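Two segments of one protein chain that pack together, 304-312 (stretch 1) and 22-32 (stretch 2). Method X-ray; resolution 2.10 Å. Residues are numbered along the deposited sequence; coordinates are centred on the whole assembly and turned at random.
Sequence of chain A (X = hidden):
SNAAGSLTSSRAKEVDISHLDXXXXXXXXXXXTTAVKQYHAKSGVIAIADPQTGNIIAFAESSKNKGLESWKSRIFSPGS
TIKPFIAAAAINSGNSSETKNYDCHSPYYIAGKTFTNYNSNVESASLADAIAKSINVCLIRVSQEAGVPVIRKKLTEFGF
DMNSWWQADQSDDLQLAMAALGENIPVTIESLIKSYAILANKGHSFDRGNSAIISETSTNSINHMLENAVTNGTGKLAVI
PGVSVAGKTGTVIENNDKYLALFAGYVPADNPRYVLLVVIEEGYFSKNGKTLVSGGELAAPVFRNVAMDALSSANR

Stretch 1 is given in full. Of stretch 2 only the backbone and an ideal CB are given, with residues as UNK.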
# COMPACT_ATOMS: atom_id res chain seq x y z
N ARG A 304 11.83 0.70 -5.10
CA ARG A 304 12.76 1.57 -5.80
C ARG A 304 13.45 0.88 -6.98
O ARG A 304 13.53 1.43 -8.08
CB ARG A 304 13.82 2.10 -4.84
CG ARG A 304 14.86 3.02 -5.49
CD ARG A 304 16.04 3.27 -4.56
NE ARG A 304 16.96 4.26 -5.12
CZ ARG A 304 18.26 4.31 -4.83
NH1 ARG A 304 18.80 3.43 -4.00
NH2 ARG A 304 19.02 5.25 -5.38
N ASN A 305 13.94 -0.33 -6.75
CA ASN A 305 14.66 -1.07 -7.79
C ASN A 305 13.76 -1.42 -8.97
O ASN A 305 14.17 -1.31 -10.12
CB ASN A 305 15.33 -2.33 -7.23
CG ASN A 305 16.42 -2.01 -6.22
OD1 ASN A 305 17.03 -0.94 -6.27
ND2 ASN A 305 16.67 -2.94 -5.31
N VAL A 306 12.53 -1.84 -8.68
CA VAL A 306 11.59 -2.15 -9.75
C VAL A 306 11.23 -0.89 -10.53
O VAL A 306 11.23 -0.89 -11.76
CB VAL A 306 10.30 -2.80 -9.19
CG1 VAL A 306 9.25 -2.92 -10.28
CG2 VAL A 306 10.61 -4.16 -8.59
N ALA A 307 10.96 0.18 -9.80
CA ALA A 307 10.63 1.47 -10.39
C ALA A 307 11.73 1.99 -11.31
O ALA A 307 11.45 2.49 -12.40
CB ALA A 307 10.34 2.50 -9.30
N MSE A 308 12.98 1.87 -10.89
CA MSE A 308 14.09 2.31 -11.73
C MSE A 308 14.22 1.45 -12.98
O MSE A 308 14.51 1.97 -14.06
CB MSE A 308 15.40 2.36 -10.94
CG MSE A 308 15.48 3.58 -10.04
SE MSE A 308 17.03 3.60 -8.88
CE MSE A 308 18.44 3.61 -10.24
N ASP A 309 13.99 0.15 -12.84
CA ASP A 309 13.98 -0.76 -13.99
C ASP A 309 12.86 -0.43 -14.96
O ASP A 309 13.06 -0.40 -16.17
CB ASP A 309 13.83 -2.21 -13.52
CG ASP A 309 15.13 -2.83 -13.08
OD1 ASP A 309 16.10 -2.08 -12.84
OD2 ASP A 309 15.19 -4.07 -12.96
N ALA A 310 11.67 -0.18 -14.42
CA ALA A 310 10.48 0.07 -15.24
C ALA A 310 10.63 1.36 -16.04
O ALA A 310 10.26 1.42 -17.21
CB ALA A 310 9.23 0.12 -14.38
N LEU A 311 11.18 2.39 -15.40
CA LEU A 311 11.43 3.66 -16.07
C LEU A 311 12.70 3.58 -16.91
O LEU A 311 13.24 4.61 -17.33
CB LEU A 311 11.52 4.79 -15.03
CG LEU A 311 10.34 4.94 -14.07
CD1 LEU A 311 10.63 5.96 -12.99
CD2 LEU A 311 9.07 5.30 -14.81
N SER A 312 13.17 2.36 -17.16
CA SER A 312 14.40 2.07 -17.90
C SER A 312 15.66 2.63 -17.22
O SER A 312 15.84 3.84 -17.14
CB SER A 312 14.31 2.53 -19.36
OG SER A 312 13.40 1.72 -20.09
N UNK A 22 5.02 -8.76 -20.46
CA UNK A 22 6.22 -9.61 -20.36
C UNK A 22 7.49 -8.87 -19.91
O UNK A 22 8.30 -9.46 -19.20
CB UNK A 22 6.49 -10.26 -21.72
N UNK A 23 7.65 -7.62 -20.31
CA UNK A 23 8.80 -6.83 -19.87
C UNK A 23 8.70 -6.51 -18.37
O UNK A 23 9.69 -6.63 -17.63
CB UNK A 23 8.90 -5.54 -20.68
N UNK A 24 7.52 -6.11 -17.92
CA UNK A 24 7.31 -5.81 -16.51
C UNK A 24 7.41 -7.07 -15.67
O UNK A 24 7.98 -7.06 -14.58
CB UNK A 24 5.95 -5.14 -16.30
N UNK A 25 6.85 -8.16 -16.20
CA UNK A 25 6.83 -9.44 -15.50
C UNK A 25 8.24 -9.93 -15.19
O UNK A 25 8.51 -10.39 -14.08
CB UNK A 25 6.08 -10.49 -16.33
N UNK A 26 9.12 -9.84 -16.17
CA UNK A 26 10.49 -10.29 -16.00
C UNK A 26 11.23 -9.45 -14.97
O UNK A 26 12.01 -9.98 -14.18
CB UNK A 26 11.23 -10.25 -17.34
N UNK A 27 10.98 -8.15 -14.97
CA UNK A 27 11.54 -7.25 -13.97
C UNK A 27 11.16 -7.67 -12.54
O UNK A 27 12.02 -7.83 -11.68
CB UNK A 27 11.07 -5.82 -14.24
N UNK A 28 9.86 -7.85 -12.29
CA UNK A 28 9.43 -8.15 -10.93
C UNK A 28 9.85 -9.56 -10.52
O UNK A 28 10.11 -9.82 -9.34
CB UNK A 28 7.91 -7.99 -10.81
N UNK A 29 9.95 -10.45 -11.50
CA UNK A 29 10.43 -11.81 -11.25
C UNK A 29 11.86 -11.83 -10.72
O UNK A 29 12.14 -12.54 -9.77
CB UNK A 29 10.35 -12.64 -12.53
N UNK A 30 12.75 -11.06 -11.34
CA UNK A 30 14.13 -10.96 -10.86
C UNK A 30 14.22 -10.30 -9.49
O UNK A 30 15.01 -10.72 -8.64
CB UNK A 30 14.98 -10.18 -11.86
N UNK A 31 13.42 -9.26 -9.28
CA UNK A 31 13.53 -8.45 -8.07
C UNK A 31 12.98 -9.14 -6.82
O UNK A 31 13.62 -9.10 -5.77
CB UNK A 31 12.80 -7.12 -8.28
N UNK A 32 11.80 -9.75 -6.91
CA UNK A 32 11.19 -10.35 -5.72
C UNK A 32 11.93 -11.61 -5.29
O UNK A 32 12.06 -11.89 -4.10
CB UNK A 32 9.72 -10.68 -5.98

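Two helices run nearly antiparallel, their N-to-C directions 150° apart and their axes 9.9 Å apart at closest approach, so the start of stretch 2 lies by the C-terminal end of stretch 1, and position 31 by its earlier residues.

Position 22 has nothing of stretch 1 near its CB and sets no demand from this side; it is P22, making no contact.

At position 23 the CB points sideways and is remote, but stretch 1 ends its helix nearby with carbonyl oxygens and a serine hydroxyl. A long donor would suit, arginine or lysine. The residue is R23, extended so that its end comes nearer than its CB: NH2 gives a weak hydrogen bond to S312 OG at 2.6 Å, at the edge of the guanidinium, and NH1 lies 3.3 Å from A310 O.

Position 24 also points sideways, with the small A310 opposite leaving room. A long flexible apolar chain could reach in. It is M24, present as selenomethionine; SE lies 3.7 Å from A310 CB, and CE is 4.5 Å from V306 CG1.

Positions 25 and 26 are out of reach, and polar residues would serve. They are Q25, whose side chain hydrogen-bonds within the helix to position 29, and Q26.

Position 27 points toward stretch 1, its ideal CB 4.6 Å from D309 CB and 5.2 Å from V306 CG1. The space left asks for a mid-sized apolar chain, isoleucine, leucine or valine. I27 fills it: CG2 lies 3.7 Å from D309 CB and 4.0 Å from V306 CG1, while CD1 extends to within 4.0 Å of A310 N.

Position 28 is sideways, its CB 5.2 Å from V306 CG2, and the backbones are close: the CA of position 28 is 6.5 Å from V306 CA. A compact apolar residue fits, valine or alanine among others. V28 places CG1 4.0 Å from V306 CG1.

Position 29 faces no part of stretch 1, so many side chains would do; E29 OE2 accepts the bond from Q25 NE2 at 3.3 Å.

Position 30 points sideways with D309 carboxylate in the distance, so a long basic chain is plausible. K30 brings NZ to 4.5 Å from D309 OD2, beyond a salt bridge.

Position 31 points toward stretch 1, its CB only 3.7 Å from V306 CG2, with D309 and N305 offering polar groups beyond. A chain with an apolar stem and polar tip suits: glutamine, or perhaps lysine. Q31 packs CG 3.6 Å from V306 CG2; NE2 gives a weak hydrogen bond to D309 OD2 at 3.3 Å, and OE1 accepts a hydrogen bond from the O of a water 2.7 Å away, which in turn weakly accepts from N305 ND2 (3.4 Å).

Position 32 is sideways and beyond contact, and stretch 1 sets no demand on its side chain; I32 leaves stretch 1 untouched.

Stretch 2, residues 22-32: PRMQQIVEKQI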
# COMPACT_ATOMS: atom_id res chain seq x y z
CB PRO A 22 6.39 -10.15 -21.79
CG PRO A 22 5.52 -9.29 -22.65
CD PRO A 22 4.39 -8.87 -21.78
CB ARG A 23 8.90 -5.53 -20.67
CG ARG A 23 10.11 -4.67 -20.30
CD ARG A 23 9.81 -3.19 -20.46
NE ARG A 23 10.96 -2.36 -20.11
CZ ARG A 23 10.89 -1.05 -19.86
NH1 ARG A 23 9.72 -0.42 -19.92
NH2 ARG A 23 11.99 -0.37 -19.55
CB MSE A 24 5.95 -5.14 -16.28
CG MSE A 24 5.83 -3.72 -16.81
SE MSE A 24 7.16 -2.47 -16.11
CE MSE A 24 7.22 -3.04 -14.24
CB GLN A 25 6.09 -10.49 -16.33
CG GLN A 25 5.94 -11.81 -15.62
CD GLN A 25 5.15 -11.68 -14.33
OE1 GLN A 25 4.34 -10.77 -14.17
NE2 GLN A 25 5.38 -12.60 -13.40
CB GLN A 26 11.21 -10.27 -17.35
CG GLN A 26 12.60 -10.86 -17.31
CD GLN A 26 13.04 -11.38 -18.66
OE1 GLN A 26 12.39 -12.24 -19.26
NE2 GLN A 26 14.16 -10.87 -19.15
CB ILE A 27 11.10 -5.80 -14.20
CG1 ILE A 27 11.76 -5.25 -15.47
CG2 ILE A 27 11.45 -4.93 -12.99
CD1 ILE A 27 11.30 -3.85 -15.85
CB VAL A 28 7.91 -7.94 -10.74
CG1 VAL A 28 7.56 -6.48 -10.95
CG2 VAL A 28 7.10 -8.83 -11.69
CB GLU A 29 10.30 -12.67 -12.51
CG GLU A 29 8.91 -13.25 -12.70
CD GLU A 29 8.74 -13.92 -14.05
OE1 GLU A 29 9.58 -13.69 -14.94
OE2 GLU A 29 7.76 -14.68 -14.23
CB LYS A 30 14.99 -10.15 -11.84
CG LYS A 30 15.08 -10.73 -13.23
CD LYS A 30 16.03 -9.93 -14.11
CE LYS A 30 15.52 -8.52 -14.34
NZ LYS A 30 16.42 -7.75 -15.25
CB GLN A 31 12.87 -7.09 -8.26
CG GLN A 31 13.54 -6.19 -9.30
CD GLN A 31 14.92 -5.72 -8.88
OE1 GLN A 31 15.34 -5.90 -7.73
NE2 GLN A 31 15.64 -5.10 -9.81
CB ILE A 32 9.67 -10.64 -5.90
CG1 ILE A 32 9.03 -10.92 -4.54
CG2 ILE A 32 9.42 -11.81 -6.85
CD1 ILE A 32 9.18 -9.78 -3.54
O HOH W 1 15.22 -6.05 -5.04
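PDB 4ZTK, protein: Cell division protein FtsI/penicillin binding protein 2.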